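Local coordinates for hemolysin-related protein (Vibrio cholerae serotype O1, PDB 5V6F) that binds mannose-containing glycans such as mannotriose through its second beta-prism lectin domain and probably targets host glycans, at residues L24-I36 against Y75-F87. Residues are numbered along the deposited sequence; the frame is centred on the assembly and turned at random.
Sequences LMYLRSGFAIDAI and YNWGGYHIVAIKF. With MAN (alpha-D-mannopyranose), chain B; BMA (beta-D-mannopyranose), chain C; MAN (alpha-D-mannopyranose), chain D.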
ATOM      1  N   LEU A  24      10.421   6.825  -3.816  1.00  6.56           N
ATOM      2  CA  LEU A  24       9.470   6.044  -4.601  1.00  4.19           C
ATOM      3  C   LEU A  24       8.837   4.937  -3.768  1.00  4.24           C
ATOM      4  O   LEU A  24       9.504   4.296  -2.947  1.00  7.33           O
ATOM      5  CB  LEU A  24      10.144   5.422  -5.825  1.00  5.29           C
ATOM      6  CG  LEU A  24      10.712   6.403  -6.851  1.00  6.62           C
ATOM      7  CD1 LEU A  24      11.467   5.652  -7.942  1.00 11.86           C
ATOM      8  CD2 LEU A  24       9.618   7.262  -7.457  1.00  9.19           C
ATOM      9  N   MET A  25       7.544   4.713  -4.006  1.00  1.75           N
ATOM     10  CA  MET A  25       6.800   3.582  -3.468  1.00  3.06           C
ATOM     11  C   MET A  25       6.318   2.740  -4.640  1.00  2.91           C
ATOM     12  O   MET A  25       5.635   3.254  -5.535  1.00  4.85           O
ATOM     13  CB  MET A  25       5.620   4.064  -2.621  1.00  3.63           C
ATOM     14  CG  MET A  25       4.780   2.973  -2.008  1.00  4.47           C
ATOM     15  SD  MET A  25       3.363   3.710  -1.179  1.00  5.70           S
ATOM     16  CE  MET A  25       2.586   2.258  -0.477  1.00  8.24           C
ATOM     17  N   TYR A  26       6.685   1.459  -4.645  1.00  2.51           N
ATOM     18  CA  TYR A  26       6.309   0.529  -5.700  1.00  2.85           C
ATOM     19  C   TYR A  26       5.244  -0.431  -5.188  1.00  5.11           C
ATOM     20  O   TYR A  26       5.294  -0.871  -4.034  1.00  2.93           O
ATOM     21  CB  TYR A  26       7.521  -0.266  -6.198  1.00  5.57           C
ATOM     22  CG  TYR A  26       8.435   0.494  -7.130  1.00  5.13           C
ATOM     23  CD1 TYR A  26       9.498   1.242  -6.639  1.00  5.54           C
ATOM     24  CD2 TYR A  26       8.246   0.450  -8.508  1.00  6.67           C
ATOM     25  CE1 TYR A  26      10.341   1.936  -7.496  1.00  8.69           C
ATOM     26  CE2 TYR A  26       9.082   1.144  -9.367  1.00  9.51           C
ATOM     27  CZ  TYR A  26      10.125   1.884  -8.857  1.00  7.28           C
ATOM     28  OH  TYR A  26      10.966   2.570  -9.709  1.00  9.51           O
ATOM     29  N   LEU A  27       4.287  -0.760  -6.054  1.00  2.89           N
ATOM     30  CA  LEU A  27       3.204  -1.663  -5.701  1.00  2.89           C
ATOM     31  C   LEU A  27       2.932  -2.625  -6.845  1.00  3.74           C
ATOM     32  O   LEU A  27       2.991  -2.241  -8.018  1.00  4.71           O
ATOM     33  CB  LEU A  27       1.913  -0.904  -5.381  1.00  5.60           C
ATOM     34  CG  LEU A  27       1.956   0.101  -4.231  1.00  2.82           C
ATOM     35  CD1 LEU A  27       2.319   1.496  -4.733  1.00  3.90           C
ATOM     36  CD2 LEU A  27       0.621   0.105  -3.501  1.00  5.01           C
ATOM     37  N   ARG A  28       2.646  -3.877  -6.492  1.00  3.62           N
ATOM     38  CA  ARG A  28       1.957  -4.808  -7.373  1.00  4.05           C
ATOM     39  C   ARG A  28       0.505  -4.887  -6.929  1.00  2.62           C
ATOM     40  O   ARG A  28       0.226  -4.991  -5.729  1.00  2.97           O
ATOM     41  CB  ARG A  28       2.601  -6.196  -7.344  1.00  4.18           C
ATOM     42  CG  ARG A  28       3.822  -6.324  -8.242  1.00  3.48           C
ATOM     43  CD  ARG A  28       4.253  -7.781  -8.425  1.00  8.31           C
ATOM     44  NE  ARG A  28       5.122  -8.257  -7.345  1.00  9.88           N
ATOM     45  CZ  ARG A  28       4.742  -9.032  -6.329  1.00  9.38           C
ATOM     46  NH1 ARG A  28       3.485  -9.447  -6.206  1.00  6.40           N
ATOM     47  NH2 ARG A  28       5.633  -9.400  -5.419  1.00  8.72           N
ATOM     48  N   SER A  29      -0.418  -4.819  -7.885  1.00  3.01           N
ATOM     49  CA  SER A  29      -1.829  -4.809  -7.542  1.00  1.62           C
ATOM     50  C   SER A  29      -2.638  -5.456  -8.657  1.00  3.84           C
ATOM     51  O   SER A  29      -2.216  -5.511  -9.817  1.00  3.47           O
ATOM     52  CB  SER A  29      -2.335  -3.380  -7.278  1.00  2.13           C
ATOM     53  OG  SER A  29      -2.306  -2.585  -8.457  1.00  3.05           O
ATOM     54  N   GLY A  30      -3.815  -5.946  -8.272  1.00  3.30           N
ATOM     55  CA  GLY A  30      -4.822  -6.455  -9.185  1.00  2.96           C
ATOM     56  C   GLY A  30      -6.193  -6.074  -8.661  1.00  3.92           C
ATOM     57  O   GLY A  30      -6.532  -4.887  -8.639  1.00  3.96           O
ATOM     58  N   PHE A  31      -6.988  -7.061  -8.235  1.00  1.87           N
ATOM     59  CA  PHE A  31      -8.213  -6.789  -7.489  1.00  3.16           C
ATOM     60  C   PHE A  31      -7.933  -6.396  -6.046  1.00  3.71           C
ATOM     61  O   PHE A  31      -8.862  -5.988  -5.338  1.00  4.29           O
ATOM     62  CB  PHE A  31      -9.143  -8.009  -7.489  1.00  3.58           C
ATOM     63  CG  PHE A  31      -9.732  -8.352  -8.838  1.00  4.45           C
ATOM     64  CD1 PHE A  31      -9.387  -7.647  -9.980  1.00  3.77           C
ATOM     65  CD2 PHE A  31     -10.638  -9.394  -8.953  1.00  5.07           C
ATOM     66  CE1 PHE A  31      -9.931  -7.974 -11.209  1.00  5.21           C
ATOM     67  CE2 PHE A  31     -11.189  -9.725 -10.178  1.00  5.00           C
ATOM     68  CZ  PHE A  31     -10.832  -9.012 -11.308  1.00  5.68           C
ATOM     69  N   ALA A  32      -6.689  -6.526  -5.597  1.00  2.17           N
ATOM     70  CA  ALA A  32      -6.278  -6.145  -4.251  1.00  1.97           C
ATOM     71  C   ALA A  32      -4.860  -5.595  -4.343  1.00  2.14           C
ATOM     72  O   ALA A  32      -4.322  -5.403  -5.438  1.00  3.33           O
ATOM     73  CB  ALA A  32      -6.379  -7.334  -3.289  1.00  3.28           C
ATOM     74  N   ILE A  33      -4.251  -5.332  -3.192  1.00  3.19           N
ATOM     75  CA  ILE A  33      -2.860  -4.898  -3.128  1.00  2.36           C
ATOM     76  C   ILE A  33      -2.010  -6.130  -2.833  1.00  4.40           C
ATOM     77  O   ILE A  33      -2.103  -6.723  -1.751  1.00  3.41           O
ATOM     78  CB  ILE A  33      -2.654  -3.798  -2.076  1.00  2.11           C
ATOM     79  CG1 ILE A  33      -3.505  -2.559  -2.404  1.00  2.59           C
ATOM     80  CG2 ILE A  33      -1.172  -3.433  -1.968  1.00  2.89           C
ATOM     81  CD1 ILE A  33      -3.280  -1.952  -3.792  1.00  3.41           C
ATOM     82  N   ASP A  34      -1.171  -6.520  -3.797  1.00  2.83           N
ATOM     83  CA  ASP A  34      -0.383  -7.742  -3.682  1.00  3.37           C
ATOM     84  C   ASP A  34       0.938  -7.533  -2.952  1.00  3.09           C
ATOM     85  O   ASP A  34       1.362  -8.405  -2.185  1.00  3.42           O
ATOM     86  CB  ASP A  34      -0.098  -8.323  -5.072  1.00  3.29           C
ATOM     87  CG  ASP A  34      -1.357  -8.767  -5.790  1.00  3.16           C
ATOM     88  OD1 ASP A  34      -2.024  -7.913  -6.411  1.00  3.44           O
ATOM     89  OD2 ASP A  34      -1.677  -9.976  -5.734  1.00  4.54           O
ATOM     90  N   ALA A  35       1.601  -6.396  -3.170  1.00  4.71           N
ATOM     91  CA  ALA A  35       2.914  -6.169  -2.584  1.00  2.21           C
ATOM     92  C   ALA A  35       3.252  -4.684  -2.615  1.00  5.71           C
ATOM     93  O   ALA A  35       2.806  -3.952  -3.503  1.00  3.50           O
ATOM     94  CB  ALA A  35       3.996  -6.964  -3.321  1.00  3.49           C
ATOM     95  N   ILE A  36       4.064  -4.261  -1.642  1.00  3.79           N
ATOM     96  CA  ILE A  36       4.523  -2.881  -1.512  1.00  4.00           C
ATOM     97  C   ILE A  36       6.020  -2.874  -1.246  1.00  4.60           C
ATOM     98  O   ILE A  36       6.516  -3.654  -0.425  1.00  4.63           O
ATOM     99  CB  ILE A  36       3.790  -2.143  -0.373  1.00  1.63           C
ATOM    100  CG1 ILE A  36       2.333  -1.893  -0.755  1.00  2.69           C
ATOM    101  CG2 ILE A  36       4.495  -0.824  -0.024  1.00  4.19           C
ATOM    102  CD1 ILE A  36       1.480  -1.338   0.373  1.00  4.60           C
ATOM    103  N   TYR A  75     -11.610  -9.834   1.620  1.00  2.42           N
ATOM    104  CA  TYR A  75     -11.424 -10.170   0.218  1.00  2.69           C
ATOM    105  C   TYR A  75     -12.227 -11.411  -0.150  1.00  2.82           C
ATOM    106  O   TYR A  75     -12.304 -12.373   0.620  1.00  2.96           O
ATOM    107  CB  TYR A  75      -9.934 -10.389  -0.038  1.00  3.18           C
ATOM    108  CG  TYR A  75      -9.519 -10.544  -1.479  1.00  4.01           C
ATOM    109  CD1 TYR A  75      -9.869  -9.599  -2.437  1.00  1.09           C
ATOM    110  CD2 TYR A  75      -8.742 -11.622  -1.877  1.00  2.74           C
ATOM    111  CE1 TYR A  75      -9.473  -9.737  -3.756  1.00  3.01           C
ATOM    112  CE2 TYR A  75      -8.338 -11.766  -3.193  1.00  3.23           C
ATOM    113  CZ  TYR A  75      -8.704 -10.820  -4.127  1.00  2.72           C
ATOM    114  OH  TYR A  75      -8.313 -10.947  -5.441  1.00  2.46           O
ATOM    115  N   ASN A  76     -12.817 -11.394  -1.349  1.00  3.11           N
ATOM    116  CA  ASN A  76     -13.745 -12.450  -1.740  1.00  3.79           C
ATOM    117  C   ASN A  76     -13.083 -13.815  -1.862  1.00  3.58           C
ATOM    118  O   ASN A  76     -13.779 -14.833  -1.779  1.00  4.59           O
ATOM    119  CB  ASN A  76     -14.412 -12.108  -3.069  1.00  4.90           C
ATOM    120  CG  ASN A  76     -15.493 -11.064  -2.927  1.00  6.37           C
ATOM    121  OD1 ASN A  76     -15.960 -10.754  -1.828  1.00  5.62           O
ATOM    122  ND2 ASN A  76     -15.901 -10.515  -4.046  1.00  2.61           N
ATOM    123  N   TRP A  77     -11.773 -13.873  -2.083  1.00  1.40           N
ATOM    124  CA  TRP A  77     -11.068 -15.147  -2.135  1.00  3.39           C
ATOM    125  C   TRP A  77     -10.381 -15.468  -0.815  1.00  4.53           C
ATOM    126  O   TRP A  77      -9.612 -16.433  -0.739  1.00  5.07           O
ATOM    127  CB  TRP A  77     -10.081 -15.149  -3.306  1.00  3.30           C
ATOM    128  CG  TRP A  77     -10.815 -15.268  -4.606  1.00  6.92           C
ATOM    129  CD1 TRP A  77     -11.154 -16.422  -5.254  1.00  6.77           C
ATOM    130  CD2 TRP A  77     -11.344 -14.197  -5.397  1.00  4.05           C
ATOM    131  NE1 TRP A  77     -11.848 -16.135  -6.401  1.00  6.43           N
ATOM    132  CE2 TRP A  77     -11.981 -14.776  -6.513  1.00  4.65           C
ATOM    133  CE3 TRP A  77     -11.334 -12.803  -5.276  1.00  3.52           C
ATOM    134  CZ2 TRP A  77     -12.603 -14.011  -7.499  1.00  5.39           C
ATOM    135  CZ3 TRP A  77     -11.950 -12.048  -6.257  1.00  4.66           C
ATOM    136  CH2 TRP A  77     -12.570 -12.654  -7.357  1.00  5.50           C
ATOM    137  N   GLY A  78     -10.670 -14.692   0.233  1.00  2.30           N
ATOM    138  CA  GLY A  78     -10.267 -15.026   1.580  1.00  4.66           C
ATOM    139  C   GLY A  78      -9.483 -13.943   2.289  1.00  1.73           C
ATOM    140  O   GLY A  78      -8.616 -13.293   1.695  1.00  4.11           O
ATOM    141  N   GLY A  79      -9.787 -13.748   3.565  1.00  3.01           N
ATOM    142  CA  GLY A  79      -8.946 -12.974   4.449  1.00  3.16           C
ATOM    143  C   GLY A  79      -9.214 -11.481   4.385  1.00  4.52           C
ATOM    144  O   GLY A  79      -9.751 -10.948   3.413  1.00  3.76           O
ATOM    145  N   TYR A  80      -8.812 -10.802   5.459  1.00  2.82           N
ATOM    146  CA  TYR A  80      -8.861  -9.350   5.546  1.00  2.67           C
ATOM    147  C   TYR A  80      -7.537  -8.773   5.056  1.00  2.49           C
ATOM    148  O   TYR A  80      -6.475  -9.089   5.606  1.00  5.71           O
ATOM    149  CB  TYR A  80      -9.146  -8.906   6.982  1.00  3.80           C
ATOM    150  CG  TYR A  80     -10.606  -9.007   7.359  1.00  5.04           C
ATOM    151  CD1 TYR A  80     -11.480  -7.955   7.118  1.00  5.66           C
ATOM    152  CD2 TYR A  80     -11.114 -10.161   7.939  1.00  5.02           C
ATOM    153  CE1 TYR A  80     -12.818  -8.045   7.456  1.00  6.98           C
ATOM    154  CE2 TYR A  80     -12.451 -10.260   8.281  1.00 10.34           C
ATOM    155  CZ  TYR A  80     -13.296  -9.200   8.034  1.00  8.69           C
ATOM    156  OH  TYR A  80     -14.629  -9.289   8.366  1.00 12.67           O
ATOM    157  N   HIS A  81      -7.600  -7.923   4.033  1.00  1.89           N
ATOM    158  CA  HIS A  81      -6.404  -7.311   3.471  1.00  3.43           C
ATOM    159  C   HIS A  81      -6.738  -5.907   2.993  1.00  2.62           C
ATOM    160  O   HIS A  81      -7.897  -5.490   2.977  1.00  3.91           O
ATOM    161  CB  HIS A  81      -5.838  -8.106   2.287  1.00  4.18           C
ATOM    162  CG  HIS A  81      -5.975  -9.590   2.413  1.00  3.68           C
ATOM    163  ND1 HIS A  81      -4.998 -10.384   2.972  1.00  4.93           N
ATOM    164  CD2 HIS A  81      -6.962 -10.428   2.021  1.00  4.06           C
ATOM    165  CE1 HIS A  81      -5.384 -11.646   2.934  1.00  5.06           C
ATOM    166  NE2 HIS A  81      -6.571 -11.701   2.359  1.00  4.17           N
ATOM    167  N   ILE A  82      -5.698  -5.184   2.586  1.00  2.87           N
ATOM    168  CA  ILE A  82      -5.878  -3.948   1.837  1.00  2.78           C
ATOM    169  C   ILE A  82      -6.211  -4.318   0.402  1.00  2.76           C
ATOM    170  O   ILE A  82      -5.485  -5.090  -0.238  1.00  3.78           O
ATOM    171  CB  ILE A  82      -4.617  -3.071   1.917  1.00  3.80           C
ATOM    172  CG1 ILE A  82      -4.419  -2.574   3.356  1.00  3.67           C
ATOM    173  CG2 ILE A  82      -4.707  -1.903   0.919  1.00  2.04           C
ATOM    174  CD1 ILE A  82      -3.186  -1.696   3.569  1.00  6.69           C
ATOM    175  N   VAL A  83      -7.316  -3.782  -0.109  1.00  2.37           N
ATOM    176  CA  VAL A  83      -7.749  -4.090  -1.463  1.00  2.96           C
ATOM    177  C   VAL A  83      -7.582  -2.915  -2.420  1.00  1.26           C
ATOM    178  O   VAL A  83      -7.461  -3.143  -3.632  1.00  2.07           O
ATOM    179  CB  VAL A  83      -9.204  -4.608  -1.493  1.00  2.41           C
ATOM    180  CG1 VAL A  83      -9.294  -5.944  -0.757  1.00  2.09           C
ATOM    181  CG2 VAL A  83     -10.179  -3.593  -0.899  1.00  3.81           C
ATOM    182  N   ALA A  84      -7.538  -1.678  -1.925  1.00  3.09           N
ATOM    183  CA  ALA A  84      -7.357  -0.536  -2.807  1.00  3.84           C
ATOM    184  C   ALA A  84      -6.686   0.600  -2.053  1.00  3.18           C
ATOM    185  O   ALA A  84      -6.903   0.786  -0.851  1.00  3.66           O
ATOM    186  CB  ALA A  84      -8.693  -0.060  -3.387  1.00  5.60           C
ATOM    187  N   ILE A  85      -5.861   1.357  -2.776  1.00  3.43           N
ATOM    188  CA  ILE A  85      -5.281   2.594  -2.267  1.00  2.45           C
ATOM    189  C   ILE A  85      -5.442   3.663  -3.329  1.00  2.64           C
ATOM    190  O   ILE A  85      -5.002   3.484  -4.473  1.00  3.65           O
ATOM    191  CB  ILE A  85      -3.791   2.459  -1.901  1.00  1.86           C
ATOM    192  CG1 ILE A  85      -3.555   1.277  -0.964  1.00  3.34           C
ATOM    193  CG2 ILE A  85      -3.303   3.751  -1.240  1.00  3.66           C
ATOM    194  CD1 ILE A  85      -2.104   0.887  -0.859  1.00  3.90           C
ATOM    195  N   LYS A  86      -6.051   4.779  -2.948  1.00  3.88           N
ATOM    196  CA  LYS A  86      -6.109   5.964  -3.789  1.00  3.84           C
ATOM    197  C   LYS A  86      -5.054   6.950  -3.299  1.00  4.75           C
ATOM    198  O   LYS A  86      -5.100   7.391  -2.147  1.00  3.91           O
ATOM    199  CB  LYS A  86      -7.499   6.594  -3.753  1.00  4.98           C
ATOM    200  CG  LYS A  86      -7.626   7.857  -4.579  1.00  4.78           C
ATOM    201  CD  LYS A  86      -9.017   8.448  -4.460  1.00 11.76           C
ATOM    202  CE  LYS A  86      -9.064   9.858  -5.003  1.00 11.57           C
ATOM    203  NZ  LYS A  86     -10.389  10.495  -4.752  1.00 20.67           N
ATOM    204  N   PHE A  87      -4.104   7.275  -4.170  1.00  5.39           N
ATOM    205  CA  PHE A  87      -3.048   8.235  -3.873  1.00  6.04           C
ATOM    206  C   PHE A  87      -3.407   9.570  -4.515  1.00  2.52           C
ATOM    207  O   PHE A  87      -3.566   9.646  -5.736  1.00  5.60           O
ATOM    208  CB  PHE A  87      -1.699   7.749  -4.406  1.00  4.94           C
ATOM    209  CG  PHE A  87      -1.259   6.411  -3.866  1.00  4.66           C
ATOM    210  CD1 PHE A  87      -1.635   5.236  -4.492  1.00  4.48           C
ATOM    211  CD2 PHE A  87      -0.425   6.333  -2.763  1.00  5.38           C
ATOM    212  CE1 PHE A  87      -1.209   4.006  -4.010  1.00  6.33           C
ATOM    213  CE2 PHE A  87       0.002   5.105  -2.272  1.00  5.78           C
ATOM    214  CZ  PHE A  87      -0.386   3.945  -2.900  1.00  6.79           C
TER
HETATM  215  C1  MAN B   3      -6.336 -10.627  -9.549  1.00  3.06           C
HETATM  216  C2  MAN B   3      -5.039 -10.836 -10.312  1.00  2.81           C
HETATM  217  C3  MAN B   3      -4.028 -11.505  -9.396  1.00  4.16           C
HETATM  218  C4  MAN B   3      -3.895 -10.740  -8.053  1.00  3.16           C
HETATM  219  C5  MAN B   3      -5.289 -10.498  -7.414  1.00  2.34           C
HETATM  220  C6  MAN B   3      -5.255  -9.602  -6.170  1.00  2.25           C
HETATM  221  O2  MAN B   3      -4.461  -9.596 -10.700  1.00  5.33           O
HETATM  222  O3  MAN B   3      -2.757 -11.628 -10.032  1.00  4.15           O
HETATM  223  O4  MAN B   3      -3.112 -11.498  -7.149  1.00  2.09           O
HETATM  224  O5  MAN B   3      -6.151  -9.877  -8.381  1.00  4.71           O
HETATM  225  O6  MAN B   3      -4.646  -8.360  -6.521  1.00  2.42           O
HETATM  226  C1  BMA C   1      -9.713 -15.035  -9.264  1.00 10.62           C
HETATM  227  C2  BMA C   1      -8.733 -16.019  -8.637  1.00  7.83           C
HETATM  228  C3  BMA C   1      -8.112 -15.383  -7.369  1.00  8.36           C
HETATM  229  C4  BMA C   1      -7.630 -13.946  -7.602  1.00  7.29           C
HETATM  230  C5  BMA C   1      -8.700 -13.117  -8.336  1.00  4.48           C
HETATM  231  C6  BMA C   1      -8.207 -11.763  -8.761  1.00  6.06           C
HETATM  232  O1  BMA C   1     -10.167 -15.573 -10.483  1.00 11.69           O
HETATM  233  O2  BMA C   1      -7.674 -16.321  -9.536  1.00  9.50           O
HETATM  234  O3  BMA C   1      -7.013 -16.127  -6.887  1.00  7.33           O
HETATM  235  O4  BMA C   1      -7.304 -13.347  -6.335  1.00  5.58           O
HETATM  236  O5  BMA C   1      -9.093 -13.818  -9.534  1.00  7.38           O
HETATM  237  O6  BMA C   1      -6.896 -11.917  -9.284  1.00  4.97           O
HETATM  238  C1  MAN D   2      -7.310 -16.888  -5.709  1.00  9.02           C
HETATM  239  C2  MAN D   2      -5.977 -17.416  -5.189  1.00 11.07           C
HETATM  240  C3  MAN D   2      -5.466 -18.503  -6.139  1.00 18.62           C
HETATM  241  C4  MAN D   2      -6.549 -19.569  -6.371  1.00 14.91           C
HETATM  242  C5  MAN D   2      -7.819 -18.893  -6.900  1.00 10.78           C
HETATM  243  C6  MAN D   2      -8.971 -19.857  -7.085  1.00 14.38           C
HETATM  244  O2  MAN D   2      -6.119 -18.026  -3.902  1.00 17.30           O
HETATM  245  O3  MAN D   2      -4.260 -19.098  -5.672  1.00 14.50           O
HETATM  246  O4  MAN D   2      -6.107 -20.522  -7.318  1.00 17.28           O
HETATM  247  O5  MAN D   2      -8.240 -17.899  -5.951  1.00 11.79           O
HETATM  248  O6  MAN D   2      -9.136 -20.581  -5.876  1.00 18.94           O
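Ile33 and Ile82 join two sheets of the prism where its hydrophobic interior gives way to the sugar site, and here the pocket loop is tied to the core. The backbone N of Ile33 donates to Ile82 O at 3.2 Å, nearly straight at the hydrogen (161°) though tilted from the carbonyl plane, the one hydrogen bond between the two segments, whose strands 33-36 and 80-87 have axes almost perpendicular (86°). With CG1 of Ile33 anti to its carbonyl carbon (chi1 -60°), that branch is brought to 3.6 Å from CG2 of Ile82 and also meets CD1 of Ile85. Beside this bond, Ala32 CA lies 3.3 Å from Val83 O in a CA-H...O contact, while its methyl covers one face of the Tyr75 ring. Farther inside, CD2 of Leu27 touches CD1 of Ile85 and reaches the edge of the Phe87 ring, and the extended Met25 adds an oblique Met-aromatic contact, SD to CE2 of Phe87.

Toward the glycan the packing turns aromatic. Phe31 sets CB near the hydroxyl of Tyr75 and CD2 4.0 Å from CZ3 of Trp77, at the edge of its own ring. Its backbone N gives a 2.9 Å bond to O5 of the chain B mannose, Ala32 N binds O6 of that sugar, and both carboxylate oxygens of Asp34 grip it, OD2 holding O4 at 2.5 Å. Tyr75 OH pairs with O4 of the beta-mannose, which lies over a face of the Trp77 indole. Thr51, Asn52, Gly53 and Gly54 also hydrogen-bond to mannose. Behind the pocket, Ile82 and Ile85 also pack on Phe134 of strand 131-137, and Ile33 on Val131, so all three sheets meet around this contact.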